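Local coordinates for protein cyanuric acid amidohydrolase (Azorhizobium caulinodans, PDB 4NQ3) that opens the s-triazine ring of cyanuric acid by hydrolysis, giving carboxybiuret, which loses carbon dioxide to become biuret, at residues I281-A286 against E329-G334; L122-Q127 against G172-T177; L199-E204 against L218-A223; S58-L63 against V74-S79. All coordinates share one frame; numbering follows the deposited sequence.

Contact 1. Residues I281-A286 against E329-G334; sequences IVLAKA and EIYVSG. With BR8 (barbituric acid), chain C.
Five oxygens surround Lys285 NZ, more than its three N-H can serve fully at once. Two hydrogen bonds to 329-334 are firm, to Ser333 OG at 2.9 Å and to Gly334 O at 3.0 Å, and one, to Ser333 O, is weak; the carbonyls of Gly335 and Cys225, outside the two segments, also accept from it. So many oxygens around one amine would probably favour its charged form. The lysine leaves on the sheet face that also carries Leu283, Tyr331 and Ser333, and bends at chi2 and chi3 (-71° and -51°), so that its chain curls over to the neighbouring strand. NZ meets Gly334 O from above the carbonyl plane, whereas Ser333 turns OG anti to its own backbone N to receive it. An alanine in place of Lys285 would probably leave the Ser333 hydroxyl less well fixed, since the amine that holds it would be lost. The backbones form a parallel ladder: Tyr331 N to Val282 O, Ala284 N to Tyr331 O at 2.9 Å, Ser333 N to Ala284 O, and Ala286 N to Ser333 O at 2.8 Å. Leu283 CD2 lies 3.6 Å from Tyr331 CB, crossing it obliquely, while on the other face Ala286 CB meets Val332 CG1 at 4.0 Å, and helix 309-325 covers Val282, Ala284 and Ala286. At the strand end Gly334 N gives barbituric acid O4 a nearly straight bond of 2.8 Å (167°). Neighbouring parallel strands in a mixed four-stranded sheet thus present Ser333 at the substrate pocket with Lys285 hydrogen-bonded to it, consistent with one of the enzyme's three potential Ser-Lys dyads.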
# COMPACT_ATOMS: atom_id res chain seq x y z
N ILE A 281 -18.04 2.17 -25.60
CA ILE A 281 -17.06 3.00 -24.92
C ILE A 281 -17.69 3.61 -23.68
O ILE A 281 -18.75 4.26 -23.78
CB ILE A 281 -16.59 4.11 -25.84
CG1 ILE A 281 -15.82 3.54 -27.02
CG2 ILE A 281 -15.77 5.13 -25.05
CD1 ILE A 281 -15.43 4.59 -27.98
N VAL A 282 -17.06 3.45 -22.52
CA VAL A 282 -17.63 3.97 -21.28
C VAL A 282 -16.68 4.92 -20.57
O VAL A 282 -15.52 4.60 -20.37
CB VAL A 282 -18.00 2.83 -20.31
CG1 VAL A 282 -18.78 3.38 -19.13
CG2 VAL A 282 -18.80 1.75 -21.03
N LEU A 283 -17.17 6.10 -20.19
CA LEU A 283 -16.39 7.03 -19.36
C LEU A 283 -17.17 7.31 -18.09
O LEU A 283 -18.32 7.75 -18.16
CB LEU A 283 -16.13 8.34 -20.11
CG LEU A 283 -15.80 8.16 -21.59
CD1 LEU A 283 -15.92 9.47 -22.32
CD2 LEU A 283 -14.42 7.62 -21.74
N ALA A 284 -16.60 7.05 -16.92
CA ALA A 284 -17.38 7.21 -15.70
C ALA A 284 -16.56 7.78 -14.56
O ALA A 284 -15.36 7.56 -14.50
CB ALA A 284 -17.97 5.90 -15.30
N LYS A 285 -17.21 8.53 -13.67
CA LYS A 285 -16.58 8.98 -12.43
C LYS A 285 -17.03 8.12 -11.26
O LYS A 285 -18.21 7.86 -11.10
CB LYS A 285 -16.92 10.43 -12.15
CG LYS A 285 -16.32 11.38 -13.15
CD LYS A 285 -14.83 11.45 -12.96
CE LYS A 285 -14.48 11.74 -11.51
NZ LYS A 285 -13.00 11.78 -11.37
N ALA A 286 -16.08 7.65 -10.45
CA ALA A 286 -16.41 6.89 -9.26
C ALA A 286 -15.96 7.67 -8.04
O ALA A 286 -14.87 8.23 -8.04
CB ALA A 286 -15.77 5.54 -9.29
N GLU A 329 -12.17 -2.85 -20.74
CA GLU A 329 -11.44 -1.72 -21.32
C GLU A 329 -12.31 -0.46 -21.19
O GLU A 329 -12.75 0.10 -22.18
CB GLU A 329 -11.09 -1.99 -22.79
CG GLU A 329 -9.68 -1.61 -23.23
CD GLU A 329 -9.32 -2.20 -24.59
OE1 GLU A 329 -10.08 -1.94 -25.55
OE2 GLU A 329 -8.31 -2.94 -24.71
N ILE A 330 -12.59 -0.06 -19.95
CA ILE A 330 -13.40 1.13 -19.69
C ILE A 330 -12.63 2.23 -18.94
O ILE A 330 -11.73 1.95 -18.15
CB ILE A 330 -14.67 0.75 -18.89
CG1 ILE A 330 -14.29 0.11 -17.58
CG2 ILE A 330 -15.47 -0.30 -19.61
CD1 ILE A 330 -15.45 -0.64 -17.02
N TYR A 331 -13.02 3.48 -19.16
CA TYR A 331 -12.35 4.62 -18.55
C TYR A 331 -13.10 5.01 -17.27
O TYR A 331 -14.18 5.57 -17.32
CB TYR A 331 -12.27 5.80 -19.55
CG TYR A 331 -11.68 7.08 -18.97
CD1 TYR A 331 -12.44 7.90 -18.15
CD2 TYR A 331 -10.38 7.49 -19.26
CE1 TYR A 331 -11.93 9.06 -17.61
CE2 TYR A 331 -9.86 8.66 -18.72
CZ TYR A 331 -10.65 9.44 -17.89
OH TYR A 331 -10.19 10.62 -17.32
N VAL A 332 -12.54 4.65 -16.13
CA VAL A 332 -13.11 5.00 -14.83
C VAL A 332 -12.14 5.84 -14.02
O VAL A 332 -11.00 5.45 -13.83
CB VAL A 332 -13.46 3.77 -14.01
CG1 VAL A 332 -14.05 4.18 -12.67
CG2 VAL A 332 -14.40 2.89 -14.79
N SER A 333 -12.62 6.94 -13.50
CA SER A 333 -11.78 7.96 -12.88
C SER A 333 -12.31 8.25 -11.46
O SER A 333 -13.52 8.35 -11.27
CB SER A 333 -11.79 9.21 -13.75
OG SER A 333 -11.22 10.30 -13.06
N GLY A 334 -11.43 8.36 -10.48
CA GLY A 334 -11.86 8.46 -9.08
C GLY A 334 -11.98 9.88 -8.58
O GLY A 334 -11.32 10.77 -9.09
N1 BR8 C . -6.09 11.41 -11.24
C2 BR8 C . -5.78 10.22 -11.78
O2 BR8 C . -4.64 10.05 -12.20
N3 BR8 C . -6.71 9.22 -11.86
C4 BR8 C . -8.03 9.39 -11.36
O4 BR8 C . -8.83 8.47 -11.44
C5 BR8 C . -8.52 10.71 -10.76
C6 BR8 C . -7.36 11.69 -10.75
O8 BR8 C . -7.54 12.80 -10.28
O HOH W 1 -14.10 2.10 -23.14

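Contact 2. Residues L122-Q127 against G172-T177; sequences LGRMGQ and GATTAT. With BR8 (barbituric acid), chain J.
Leu122 contributes mainly its backbone: its O lies 3.6 Å from Ala176 CB, while its buried side chain packs on Leu117. Gly123 follows with positive phi, and its N donates a straight hydrogen bond of 2.8 Å to Gln127 OE1, nearly along the side-chain C=O axis. Arg124, the N-cap of helix 125-141, carries the contact. Its CG is anti to the carbonyl carbon, and the chain runs extended from CG to NE, taking the guanidinium across to the loop. There NH1 has its strongest partner in Glu120 O, outside the segments, and also donates to Thr174 O at 3.0 Å, 51° above that carbonyl's plane. NH2 makes a weak bond of 3.4 Å to Thr174 OG1, the two side chains crossing at about a right angle. The backbone N of Ala176 lies over one guanidinium face, offset toward the rim, and Ala176 CB approaches NE at 3.7 Å. At Met125, a selenomethionine, the backbone N bonds to Asp209, and Gln127 NE2 reaches Ser187 and His234, tying the first helical turn to helix 180-199 and nearby loops. The loop being gripped begins at Gly172, C-prime residue of the Schellman motif that ends helix 162-170. It finishes at Thr177, whose OG1 accepts from Asp179 N and lies 3.2 Å from C5 of a second barbituric acid, in a pocket lined by Ala176, Thr177, Ser178 and Lys182.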
# COMPACT_ATOMS: atom_id res chain seq x y z
N LEU A 122 -5.45 27.37 -7.10
CA LEU A 122 -5.95 25.99 -7.12
C LEU A 122 -6.95 25.81 -5.99
O LEU A 122 -6.73 26.26 -4.88
CB LEU A 122 -4.78 24.99 -7.00
CG LEU A 122 -5.10 23.49 -6.99
CD1 LEU A 122 -4.07 22.69 -7.79
CD2 LEU A 122 -5.18 22.97 -5.55
N GLY A 123 -8.09 25.20 -6.30
CA GLY A 123 -9.14 24.99 -5.30
C GLY A 123 -9.88 26.28 -4.93
O GLY A 123 -10.66 26.31 -3.99
N ARG A 124 -9.66 27.34 -5.70
CA ARG A 124 -10.31 28.62 -5.41
C ARG A 124 -10.94 29.22 -6.67
O ARG A 124 -10.80 28.66 -7.75
CB ARG A 124 -9.30 29.57 -4.78
CG ARG A 124 -8.78 29.07 -3.45
CD ARG A 124 -7.72 29.99 -2.93
NE ARG A 124 -7.33 29.71 -1.55
CZ ARG A 124 -6.12 29.99 -1.06
NH1 ARG A 124 -5.21 30.56 -1.84
NH2 ARG A 124 -5.80 29.71 0.19
N MSE A 125 -11.62 30.35 -6.56
CA MSE A 125 -12.35 30.89 -7.72
C MSE A 125 -11.47 31.16 -8.94
O MSE A 125 -11.93 31.07 -10.08
CB MSE A 125 -13.08 32.18 -7.35
CG MSE A 125 -14.13 31.97 -6.29
SE MSE A 125 -15.55 30.84 -6.92
CE MSE A 125 -16.12 31.87 -8.49
N GLY A 126 -10.20 31.48 -8.70
CA GLY A 126 -9.23 31.54 -9.78
C GLY A 126 -9.32 30.33 -10.71
O GLY A 126 -9.48 30.45 -11.92
N GLN A 127 -9.21 29.14 -10.13
CA GLN A 127 -9.29 27.93 -10.94
C GLN A 127 -10.64 27.78 -11.61
O GLN A 127 -10.73 27.44 -12.79
CB GLN A 127 -8.99 26.70 -10.10
CG GLN A 127 -9.01 25.43 -10.89
CD GLN A 127 -8.32 24.31 -10.16
OE1 GLN A 127 -8.22 24.35 -8.92
NE2 GLN A 127 -7.81 23.32 -10.91
N GLY A 172 4.99 34.66 -0.32
CA GLY A 172 3.97 35.37 0.45
C GLY A 172 2.54 34.93 0.20
O GLY A 172 1.60 35.54 0.73
N ALA A 173 2.38 33.90 -0.63
CA ALA A 173 1.06 33.36 -0.96
C ALA A 173 0.69 32.23 -0.01
O ALA A 173 1.54 31.68 0.68
CB ALA A 173 1.03 32.86 -2.40
N THR A 174 -0.60 31.92 0.05
CA THR A 174 -1.06 30.69 0.71
C THR A 174 -1.71 29.78 -0.32
O THR A 174 -2.23 30.25 -1.33
CB THR A 174 -2.05 30.98 1.82
OG1 THR A 174 -3.19 31.67 1.28
CG2 THR A 174 -1.40 31.82 2.91
N THR A 175 -1.65 28.48 -0.11
CA THR A 175 -2.40 27.60 -0.97
C THR A 175 -3.61 27.18 -0.16
O THR A 175 -3.66 27.42 1.05
CB THR A 175 -1.59 26.37 -1.44
OG1 THR A 175 -1.13 25.61 -0.32
CG2 THR A 175 -0.40 26.81 -2.27
N ALA A 176 -4.61 26.61 -0.83
CA ALA A 176 -5.87 26.25 -0.20
C ALA A 176 -5.71 25.03 0.71
O ALA A 176 -6.60 24.68 1.49
CB ALA A 176 -6.92 26.01 -1.25
N THR A 177 -4.58 24.36 0.59
CA THR A 177 -4.29 23.20 1.41
C THR A 177 -2.81 22.94 1.44
O THR A 177 -2.06 23.48 0.61
CB THR A 177 -5.00 21.93 0.90
OG1 THR A 177 -4.91 20.90 1.89
CG2 THR A 177 -4.31 21.41 -0.36
N1 BR8 J . -6.65 20.10 5.21
C2 BR8 J . -5.50 19.98 5.96
O2 BR8 J . -5.32 18.95 6.60
N3 BR8 J . -4.58 21.00 6.00
C4 BR8 J . -4.76 22.18 5.27
O4 BR8 J . -3.90 23.02 5.35
C5 BR8 J . -5.99 22.49 4.39
C6 BR8 J . -6.92 21.26 4.44
O8 BR8 J . -7.95 21.28 3.80

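Contact 3. Residues L199-E204 against L218-A223; sequences LGEVAE and LWSARA
An ST turn at Ser220, extended to an ST motif, shapes the loop that leads into strand 223-227, and Glu201 reaches it from the residues that follow helix 180-199. The carboxylate of Glu201 and the guanidinium of Arg222 stand almost perpendicular, 85° apart. Glu201 OE2 lies in the guanidinium plane, at its edge, but is itself approached from above the carboxylate plane. The resulting salt bridge uses NH2 at 2.7 Å, with NE adding a weak bond to the same oxygen. Ala221 N donates to OE2 as well, at 3.1 Å, so one carboxylate oxygen joins a charged side chain to a main-chain amide. The other, OE1, accepts from Ser220 OG, although its modelled position is less certain. Glu201 runs extended beyond CG to get there, whereas Arg222 bends at chi3 (-67°) to bring its edge round. Leu199 comes from another direction: its CD1 sits 3.9 Å above the centre of one guanidinium face, closest to CZ, so an apolar methyl covers the flat group while the acid takes its rim. An alanine in place of Glu201 would probably loosen the loop, because Arg222 NH2 and Ala221 N would lose their shared acceptor. Trp219 points its CB away from 199-204 and packs on Pro341, one of the residues of the magnesium site, while Ser220 is bonded through its backbone to His338 and Gly340. Within the loop, Ser220 OG, anti to its own backbone N, accepts twice, from Arg222 N at 2.7 Å and from Ala223 N at 2.9 Å.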
# COMPACT_ATOMS: atom_id res chain seq x y z
N LEU A 199 -21.66 25.67 -18.12
CA LEU A 199 -22.83 25.03 -18.72
C LEU A 199 -24.12 25.58 -18.11
O LEU A 199 -25.22 25.23 -18.51
CB LEU A 199 -22.75 23.52 -18.55
CG LEU A 199 -21.57 22.75 -19.15
CD1 LEU A 199 -21.71 21.25 -18.90
CD2 LEU A 199 -21.41 23.01 -20.64
N GLY A 200 -23.98 26.45 -17.12
CA GLY A 200 -25.15 27.06 -16.52
C GLY A 200 -25.86 26.14 -15.55
O GLY A 200 -27.04 26.35 -15.24
N GLU A 201 -25.17 25.12 -15.08
CA GLU A 201 -25.74 24.21 -14.09
C GLU A 201 -25.67 24.81 -12.69
O GLU A 201 -26.35 24.36 -11.76
CB GLU A 201 -25.04 22.86 -14.12
CG GLU A 201 -25.22 22.09 -15.43
CD GLU A 201 -24.39 20.81 -15.45
OE1 GLU A 201 -23.15 20.90 -15.26
OE2 GLU A 201 -24.97 19.72 -15.64
N VAL A 202 -24.84 25.85 -12.55
CA VAL A 202 -24.67 26.58 -11.30
C VAL A 202 -24.62 28.07 -11.60
O VAL A 202 -24.07 28.48 -12.63
CB VAL A 202 -23.38 26.19 -10.57
CG1 VAL A 202 -23.22 27.02 -9.35
CG2 VAL A 202 -23.40 24.73 -10.19
N ALA A 203 -25.17 28.88 -10.72
CA ALA A 203 -25.17 30.33 -10.89
C ALA A 203 -23.87 30.94 -10.38
O ALA A 203 -23.28 30.44 -9.41
CB ALA A 203 -26.34 30.93 -10.16
N GLU A 204 -23.41 32.03 -10.99
CA GLU A 204 -22.10 32.54 -10.59
C GLU A 204 -22.12 33.12 -9.18
O GLU A 204 -21.13 32.97 -8.46
CB GLU A 204 -21.56 33.60 -11.56
CG GLU A 204 -20.12 33.99 -11.20
CD GLU A 204 -19.29 34.43 -12.39
OE1 GLU A 204 -19.88 34.94 -13.37
OE2 GLU A 204 -18.05 34.25 -12.35
N LEU A 218 -23.96 21.51 -4.81
CA LEU A 218 -23.63 22.10 -6.10
C LEU A 218 -22.82 21.10 -6.90
O LEU A 218 -21.73 20.73 -6.48
CB LEU A 218 -22.80 23.37 -5.90
CG LEU A 218 -23.37 24.40 -4.94
CD1 LEU A 218 -22.31 25.43 -4.67
CD2 LEU A 218 -24.62 25.03 -5.51
N TRP A 219 -23.37 20.63 -8.01
CA TRP A 219 -22.61 19.73 -8.87
C TRP A 219 -23.09 19.77 -10.31
O TRP A 219 -24.20 20.22 -10.60
CB TRP A 219 -22.65 18.29 -8.35
CG TRP A 219 -24.01 17.72 -8.07
CD1 TRP A 219 -24.65 17.69 -6.86
CD2 TRP A 219 -24.89 17.08 -9.01
NE1 TRP A 219 -25.88 17.08 -6.99
CE2 TRP A 219 -26.05 16.69 -8.30
CE3 TRP A 219 -24.82 16.79 -10.38
CZ2 TRP A 219 -27.12 16.04 -8.91
CZ3 TRP A 219 -25.89 16.13 -10.98
CH2 TRP A 219 -27.02 15.77 -10.24
N SER A 220 -22.21 19.34 -11.20
CA SER A 220 -22.50 19.20 -12.62
C SER A 220 -22.81 17.75 -12.96
O SER A 220 -22.18 16.83 -12.43
CB SER A 220 -21.32 19.69 -13.47
OG SER A 220 -21.38 19.11 -14.76
N ALA A 221 -23.75 17.54 -13.86
CA ALA A 221 -24.03 16.20 -14.36
C ALA A 221 -23.09 15.83 -15.51
O ALA A 221 -23.19 14.74 -16.08
CB ALA A 221 -25.48 16.10 -14.81
N ARG A 222 -22.17 16.73 -15.86
CA ARG A 222 -21.37 16.45 -17.03
C ARG A 222 -19.87 16.58 -16.80
O ARG A 222 -19.07 16.13 -17.63
CB ARG A 222 -21.83 17.36 -18.16
CG ARG A 222 -23.01 16.71 -18.85
CD ARG A 222 -23.92 17.66 -19.55
NE ARG A 222 -24.61 18.53 -18.61
CZ ARG A 222 -25.26 19.62 -18.99
NH1 ARG A 222 -25.32 19.91 -20.28
NH2 ARG A 222 -25.85 20.40 -18.11
N ALA A 223 -19.50 17.13 -15.65
CA ALA A 223 -18.10 17.31 -15.31
C ALA A 223 -17.39 15.98 -15.07
O ALA A 223 -17.91 15.10 -14.39
CB ALA A 223 -17.96 18.21 -14.07

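Contact 4. Residues S58-L63 against V74-S79; sequences SLQMLL and VCLVMS. With BR8 (barbituric acid), chain C.
Leu59, Gln60, Leu63 and Leu76 all hold CG anti to the carbonyl carbon (chi1 -81° in Leu59 and -65° in Leu63), which directs Leu59 and Leu63 at the strand and Leu76 at the helix, with Gln60 touching from the side. Met78, a selenomethionine, is bent at chi2 and chi3, so that its CE comes 3.7 Å from Leu59 CD1, the two chains crossing obliquely. Leu76 sits centrally: CD1 lies 3.9 Å from Gln60 CG and 4.1 Å from Leu59 CB, while CD2 touches Leu59 CD1. Further along, Leu63 and Val74 meet tip to tip, CD1 against CG1 at 4.1 Å. Helix 51-67 thus lies over strand 75-80 in the beta-alpha-beta unit that starts from strand 34-41; the short axes approach to 10.6 Å and run nearly antiparallel, 153° between their N-to-C directions. Ser79 is turned from the helix, toward barbituric acid, with OG 2.9 Å from N3 and hydrogen-bonded to Lys40 NZ; Met78 O accepts from the catalytic Lys156. Between helix and strand the meeting groups are almost wholly hydrocarbon and selenium, so their fit rests on shape and burial, while Ser79 offers its hydroxyl to the ligand from the side turned away from the helix.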
# COMPACT_ATOMS: atom_id res chain seq x y z
N SER A 58 5.79 9.99 -23.81
CA SER A 58 5.86 9.03 -24.89
C SER A 58 4.97 9.43 -26.03
O SER A 58 5.35 9.32 -27.21
CB SER A 58 5.49 7.65 -24.40
OG SER A 58 6.45 7.26 -23.44
N LEU A 59 3.77 9.91 -25.68
CA LEU A 59 2.82 10.35 -26.67
C LEU A 59 3.31 11.62 -27.35
O LEU A 59 3.20 11.74 -28.57
CB LEU A 59 1.47 10.56 -26.03
CG LEU A 59 0.67 9.27 -25.84
CD1 LEU A 59 -0.60 9.54 -25.01
CD2 LEU A 59 0.35 8.64 -27.20
N GLN A 60 3.86 12.54 -26.56
CA GLN A 60 4.40 13.79 -27.09
C GLN A 60 5.51 13.53 -28.12
O GLN A 60 5.50 14.12 -29.22
CB GLN A 60 4.93 14.67 -25.96
CG GLN A 60 3.92 15.53 -25.26
CD GLN A 60 4.50 16.16 -23.97
OE1 GLN A 60 5.62 15.83 -23.55
NE2 GLN A 60 3.76 17.10 -23.37
N MSE A 61 6.46 12.64 -27.78
CA MSE A 61 7.50 12.21 -28.71
C MSE A 61 6.97 11.66 -30.02
O MSE A 61 7.41 12.08 -31.09
CB MSE A 61 8.39 11.15 -28.09
CG MSE A 61 9.39 11.69 -27.11
SE MSE A 61 10.23 10.19 -26.21
CE MSE A 61 11.45 9.75 -27.69
N LEU A 62 6.03 10.73 -29.96
CA LEU A 62 5.45 10.20 -31.19
C LEU A 62 4.73 11.29 -32.01
O LEU A 62 4.90 11.38 -33.23
CB LEU A 62 4.48 9.06 -30.87
CG LEU A 62 3.85 8.32 -32.04
CD1 LEU A 62 3.35 7.05 -31.53
CD2 LEU A 62 2.68 9.10 -32.50
N LEU A 63 3.93 12.12 -31.34
CA LEU A 63 3.14 13.11 -32.05
C LEU A 63 4.05 14.21 -32.59
O LEU A 63 3.77 14.75 -33.67
CB LEU A 63 2.05 13.70 -31.15
CG LEU A 63 0.91 12.78 -30.67
CD1 LEU A 63 -0.00 13.49 -29.66
CD2 LEU A 63 0.10 12.20 -31.79
N VAL A 74 -2.60 19.10 -29.02
CA VAL A 74 -3.40 17.91 -28.71
C VAL A 74 -3.61 17.82 -27.21
O VAL A 74 -2.66 17.98 -26.44
CB VAL A 74 -2.73 16.61 -29.22
CG1 VAL A 74 -3.55 15.38 -28.84
CG2 VAL A 74 -2.53 16.68 -30.70
N CYS A 75 -4.84 17.58 -26.79
CA CYS A 75 -5.11 17.44 -25.37
C CYS A 75 -4.77 16.05 -24.91
O CYS A 75 -5.32 15.06 -25.42
CB CYS A 75 -6.57 17.73 -25.05
SG CYS A 75 -6.89 19.52 -25.05
N LEU A 76 -3.85 15.97 -23.95
CA LEU A 76 -3.44 14.69 -23.39
C LEU A 76 -3.98 14.58 -21.95
O LEU A 76 -3.47 15.23 -21.03
CB LEU A 76 -1.92 14.56 -23.43
CG LEU A 76 -1.29 14.50 -24.83
CD1 LEU A 76 0.23 14.30 -24.78
CD2 LEU A 76 -1.91 13.40 -25.71
N VAL A 77 -5.03 13.78 -21.79
CA VAL A 77 -5.58 13.46 -20.48
C VAL A 77 -5.19 12.05 -20.05
O VAL A 77 -5.78 11.07 -20.50
CB VAL A 77 -7.13 13.55 -20.45
CG1 VAL A 77 -7.64 13.33 -19.06
CG2 VAL A 77 -7.62 14.85 -21.03
N MSE A 78 -4.18 11.93 -19.20
CA MSE A 78 -3.80 10.61 -18.72
C MSE A 78 -4.31 10.43 -17.31
O MSE A 78 -3.82 11.07 -16.39
CB MSE A 78 -2.29 10.41 -18.76
CG MSE A 78 -1.68 10.48 -20.17
SE MSE A 78 -2.26 9.01 -21.32
CE MSE A 78 -3.31 10.08 -22.58
N SER A 79 -5.32 9.58 -17.15
CA SER A 79 -5.86 9.29 -15.84
C SER A 79 -5.31 7.98 -15.33
O SER A 79 -5.53 6.94 -15.97
CB SER A 79 -7.37 9.22 -15.86
OG SER A 79 -7.85 9.05 -14.55
N1 BR8 C . -6.09 11.41 -11.24
C2 BR8 C . -5.78 10.22 -11.78
O2 BR8 C . -4.64 10.05 -12.20
N3 BR8 C . -6.71 9.22 -11.86
C4 BR8 C . -8.03 9.39 -11.36
O4 BR8 C . -8.83 8.47 -11.44
C5 BR8 C . -8.52 10.71 -10.76
C6 BR8 C . -7.36 11.69 -10.75
O8 BR8 C . -7.54 12.80 -10.28

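Along the chain the order is contact 4, contact 2, contact 3, contact 1, each closing before the next opens. Contact 4 falls in repeating unit A, contacts 2 and 3 in unit B and contact 1 in unit C. Each unit has a four-stranded mixed sheet of order 1-4-2-3; contacts 1 and 4 each include an outermost strand (331-334 and 75-80), and with centres 19 Å apart they touch through Tyr331 and Ser79 and share one barbituric acid. Contact 3 runs up to the first residue of strand 223-227 and meets contact 1 where Lys285 packs on Ala223. Contact 2 lies peripherally, its centre 28 Å from that of contact 1. Strands from different units thus converge on one active site of threefold character.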